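Local coordinates for protein xylooligosaccharide oxidase (Myceliophthora thermophila, PDB 5L6G) that oxidises the C1 hydroxyl of xylooligosaccharides and other sugars to lactones, passing the electrons through a bicovalently bound FAD to oxygen, which becomes hydrogen peroxide, at residues A76-N88 and L480-V492. Sequence-based numbering, arbitrary orientation.
Sequences AVLCAAEVGVKAN and LDPTELFYYPQAV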
# COMPACT_ATOMS: atom_id res chain seq x y z
N ALA A 76 8.18 17.38 -17.96
CA ALA A 76 8.89 17.38 -16.68
C ALA A 76 9.94 16.29 -16.66
O ALA A 76 11.09 16.53 -16.29
CB ALA A 76 7.93 17.20 -15.51
N VAL A 77 9.55 15.09 -17.07
CA VAL A 77 10.49 13.98 -17.11
C VAL A 77 11.70 14.30 -18.00
O VAL A 77 12.86 14.09 -17.60
CB VAL A 77 9.81 12.70 -17.60
CG1 VAL A 77 10.84 11.64 -17.99
CG2 VAL A 77 8.87 12.18 -16.53
N LEU A 78 11.43 14.84 -19.19
CA LEU A 78 12.50 15.16 -20.10
C LEU A 78 13.45 16.20 -19.52
O LEU A 78 14.67 16.13 -19.75
CB LEU A 78 11.92 15.68 -21.40
CG LEU A 78 11.33 14.60 -22.28
CD1 LEU A 78 10.32 15.20 -23.26
CD2 LEU A 78 12.45 13.88 -23.03
N CYS A 79 12.88 17.14 -18.77
CA CYS A 79 13.67 18.20 -18.16
C CYS A 79 14.66 17.63 -17.14
O CYS A 79 15.84 17.98 -17.15
CB CYS A 79 12.78 19.26 -17.52
SG CYS A 79 12.34 20.54 -18.71
N ALA A 80 14.16 16.73 -16.30
CA ALA A 80 15.00 16.02 -15.35
C ALA A 80 16.11 15.29 -16.07
O ALA A 80 17.26 15.34 -15.64
CB ALA A 80 14.19 15.04 -14.54
N ALA A 81 15.77 14.58 -17.13
CA ALA A 81 16.77 13.85 -17.91
C ALA A 81 17.82 14.80 -18.51
O ALA A 81 19.01 14.52 -18.43
CB ALA A 81 16.11 13.05 -19.01
N GLU A 82 17.35 15.87 -19.15
CA GLU A 82 18.22 16.83 -19.80
C GLU A 82 19.13 17.56 -18.80
O GLU A 82 20.32 17.74 -19.04
CB GLU A 82 17.35 17.82 -20.62
CG GLU A 82 18.04 19.05 -21.18
CD GLU A 82 17.06 19.93 -21.95
OE1 GLU A 82 15.99 19.42 -22.38
OE2 GLU A 82 17.33 21.15 -22.09
N VAL A 83 18.55 17.99 -17.68
CA VAL A 83 19.26 18.77 -16.67
C VAL A 83 20.17 17.88 -15.82
O VAL A 83 21.26 18.30 -15.41
CB VAL A 83 18.23 19.54 -15.81
CG1 VAL A 83 18.77 19.96 -14.47
CG2 VAL A 83 17.72 20.74 -16.60
N GLY A 84 19.72 16.65 -15.55
CA GLY A 84 20.55 15.68 -14.85
C GLY A 84 20.21 15.66 -13.38
O GLY A 84 21.10 15.74 -12.53
N VAL A 85 18.92 15.59 -13.08
CA VAL A 85 18.45 15.39 -11.73
C VAL A 85 17.49 14.20 -11.79
O VAL A 85 17.00 13.83 -12.86
CB VAL A 85 17.77 16.65 -11.12
CG1 VAL A 85 18.76 17.82 -11.03
CG2 VAL A 85 16.54 17.08 -11.92
N LYS A 86 17.27 13.58 -10.65
CA LYS A 86 16.36 12.47 -10.55
C LYS A 86 14.95 13.03 -10.48
O LYS A 86 14.77 14.21 -10.15
CB LYS A 86 16.67 11.63 -9.32
CG LYS A 86 18.08 11.07 -9.30
CD LYS A 86 18.36 10.18 -10.50
CE LYS A 86 19.74 9.55 -10.37
NZ LYS A 86 20.05 8.60 -11.49
N ALA A 87 13.95 12.21 -10.83
CA ALA A 87 12.57 12.64 -10.80
C ALA A 87 11.71 11.55 -10.22
O ALA A 87 11.94 10.38 -10.51
CB ALA A 87 12.09 12.96 -12.21
N ASN A 88 10.74 11.92 -9.39
CA ASN A 88 9.78 10.94 -8.88
C ASN A 88 8.38 11.50 -8.90
O ASN A 88 8.20 12.65 -8.56
CB ASN A 88 10.12 10.56 -7.43
CG ASN A 88 11.57 10.24 -7.26
OD1 ASN A 88 12.39 11.13 -6.99
ND2 ASN A 88 11.93 8.98 -7.48
N LEU A 480 14.06 -0.23 -19.49
CA LEU A 480 13.17 0.93 -19.50
C LEU A 480 13.74 2.16 -18.83
O LEU A 480 13.39 3.28 -19.21
CB LEU A 480 11.81 0.58 -18.88
CG LEU A 480 10.97 -0.46 -19.64
CD1 LEU A 480 9.63 -0.67 -18.95
CD2 LEU A 480 10.74 -0.07 -21.09
N ASP A 481 14.61 1.99 -17.84
CA ASP A 481 15.20 3.15 -17.15
C ASP A 481 16.66 2.89 -16.78
O ASP A 481 17.03 2.93 -15.60
CB ASP A 481 14.37 3.50 -15.93
CG ASP A 481 14.85 4.76 -15.23
OD1 ASP A 481 15.53 5.58 -15.89
OD2 ASP A 481 14.57 4.94 -14.04
N PRO A 482 17.50 2.64 -17.79
CA PRO A 482 18.90 2.31 -17.54
C PRO A 482 19.69 3.39 -16.80
O PRO A 482 20.66 3.06 -16.11
CB PRO A 482 19.49 2.14 -18.94
CG PRO A 482 18.61 2.95 -19.82
CD PRO A 482 17.23 2.75 -19.24
N THR A 483 19.32 4.65 -16.95
CA THR A 483 20.03 5.73 -16.25
C THR A 483 19.46 5.95 -14.84
O THR A 483 19.97 6.77 -14.09
CB THR A 483 20.01 7.07 -17.02
OG1 THR A 483 18.71 7.65 -16.95
CG2 THR A 483 20.40 6.87 -18.47
N GLU A 484 18.40 5.22 -14.47
CA GLU A 484 17.78 5.36 -13.16
C GLU A 484 17.33 6.78 -12.90
O GLU A 484 17.56 7.35 -11.83
CB GLU A 484 18.71 4.89 -12.04
CG GLU A 484 19.20 3.46 -12.20
CD GLU A 484 19.92 2.98 -10.98
OE1 GLU A 484 19.26 2.81 -9.94
OE2 GLU A 484 21.14 2.80 -11.04
N LEU A 485 16.67 7.35 -13.89
CA LEU A 485 16.05 8.65 -13.71
C LEU A 485 15.09 8.66 -12.52
O LEU A 485 15.02 9.65 -11.79
CB LEU A 485 15.30 9.09 -14.97
CG LEU A 485 14.71 10.49 -14.87
CD1 LEU A 485 15.83 11.51 -14.87
CD2 LEU A 485 13.77 10.77 -16.02
N PHE A 486 14.36 7.56 -12.35
CA PHE A 486 13.36 7.47 -11.29
C PHE A 486 13.90 6.90 -9.98
O PHE A 486 13.16 6.33 -9.19
CB PHE A 486 12.17 6.64 -11.79
CG PHE A 486 11.53 7.22 -13.01
CD1 PHE A 486 10.98 8.50 -12.98
CD2 PHE A 486 11.47 6.50 -14.19
CE1 PHE A 486 10.37 9.05 -14.11
CE2 PHE A 486 10.87 7.05 -15.32
CZ PHE A 486 10.32 8.32 -15.28
N TYR A 487 15.18 7.14 -9.74
CA TYR A 487 15.89 6.61 -8.59
C TYR A 487 15.26 7.08 -7.29
O TYR A 487 14.84 8.21 -7.17
CB TYR A 487 17.36 7.06 -8.62
CG TYR A 487 18.08 6.73 -7.35
CD1 TYR A 487 18.59 5.46 -7.14
CD2 TYR A 487 18.17 7.66 -6.30
CE1 TYR A 487 19.22 5.13 -5.96
CE2 TYR A 487 18.80 7.33 -5.12
CZ TYR A 487 19.31 6.06 -4.94
OH TYR A 487 19.93 5.69 -3.77
N TYR A 488 15.19 6.16 -6.34
CA TYR A 488 15.03 6.48 -4.95
C TYR A 488 15.81 5.42 -4.19
O TYR A 488 16.22 4.44 -4.80
CB TYR A 488 13.57 6.58 -4.52
CG TYR A 488 12.72 5.36 -4.74
CD1 TYR A 488 12.11 5.11 -5.96
CD2 TYR A 488 12.46 4.50 -3.70
CE1 TYR A 488 11.27 4.01 -6.15
CE2 TYR A 488 11.63 3.40 -3.88
CZ TYR A 488 11.05 3.16 -5.11
OH TYR A 488 10.20 2.07 -5.24
N PRO A 489 16.05 5.62 -2.89
CA PRO A 489 17.03 4.77 -2.20
C PRO A 489 16.69 3.28 -2.10
O PRO A 489 17.58 2.48 -1.82
CB PRO A 489 17.13 5.42 -0.82
CG PRO A 489 16.89 6.87 -1.12
CD PRO A 489 15.75 6.83 -2.09
N GLN A 490 15.43 2.92 -2.33
CA GLN A 490 15.06 1.51 -2.44
C GLN A 490 14.54 1.12 -3.81
O GLN A 490 13.79 0.14 -3.93
CB GLN A 490 14.08 1.14 -1.33
CG GLN A 490 14.69 1.32 0.05
CD GLN A 490 13.75 0.93 1.17
OE1 GLN A 490 12.54 0.90 1.00
NE2 GLN A 490 14.31 0.63 2.33
N ALA A 491 14.95 1.85 -4.84
CA ALA A 491 14.59 1.50 -6.20
C ALA A 491 15.30 0.23 -6.65
O ALA A 491 16.44 -0.07 -6.26
CB ALA A 491 14.89 2.62 -7.18
N VAL A 492 14.60 -0.49 -7.53
CA VAL A 492 15.18 -1.62 -8.22
C VAL A 492 16.41 -1.16 -9.00
O VAL A 492 16.36 -0.16 -9.71
CB VAL A 492 14.17 -2.23 -9.19
CG1 VAL A 492 14.84 -3.27 -10.07
CG2 VAL A 492 13.02 -2.86 -8.39
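The ring of Phe-486 meets 76-88 at its edge: the carbonyl oxygen of Ala-87 sits near the ring plane, 3.2 Å from CD1, and CG2 of Val-77 also lies at the edge, nearest CE1 (4.2 Å). One face of this ring carries CD2 of its own neighbour Leu-485. The Ala-87 oxygen also takes a CA-H...O contact from Phe-486, nearly straight at 168°. Around the Tyr-488 ring, Ala-491 N lies over one face toward the rim, while ND2 of Asn-88 approaches obliquely; this side chain comes within about 4 Å (nearest atoms) of the bound FAD, and its OH bonds to Ser-215.

Leu-485 carries the apolar part of the contact. With CG anti to the backbone N (chi1 -176°), its isobutyl group reaches the flank of helix 70-83, where CD2 packs on Val-77 CG1 at 3.6 Å and CD1 on Ala-80 CB at 3.9 Å. Its carbonyl accepts the Ala-87 N-H (N to O 2.9 Å). The Asn-88 amide points ND2 at the Tyr-487 oxygen, 3.0 Å away; that acceptor lies in the amide plane, yet the donor stands above the carbonyl plane. His-107 holds the amide's rotation through OD1. Lys-86, bent at chi2 (-59°), lays CD and CE against Tyr-487 CB and delivers NZ to Glu-484 O at 2.8 Å, again from above the carbonyl plane.

Asp-481 takes Leu-485 N on OD1 and Phe-486 N on OD2, which also pairs with Lys-477. Lys-86 to Asn-88 thus bind backbone carbonyls of Glu-484, Leu-485 and Tyr-487, fastening the berberine-like segment beside edge strand 87-90 of the PCMH-type FAD-binding region. The Glu-484 carboxylate is salt-bridged to Arg-458, and the Lys-86 ammonium touches neither it nor Asp-481; its charge is probably stabilised in part by the Glu-484 carbonyl dipole.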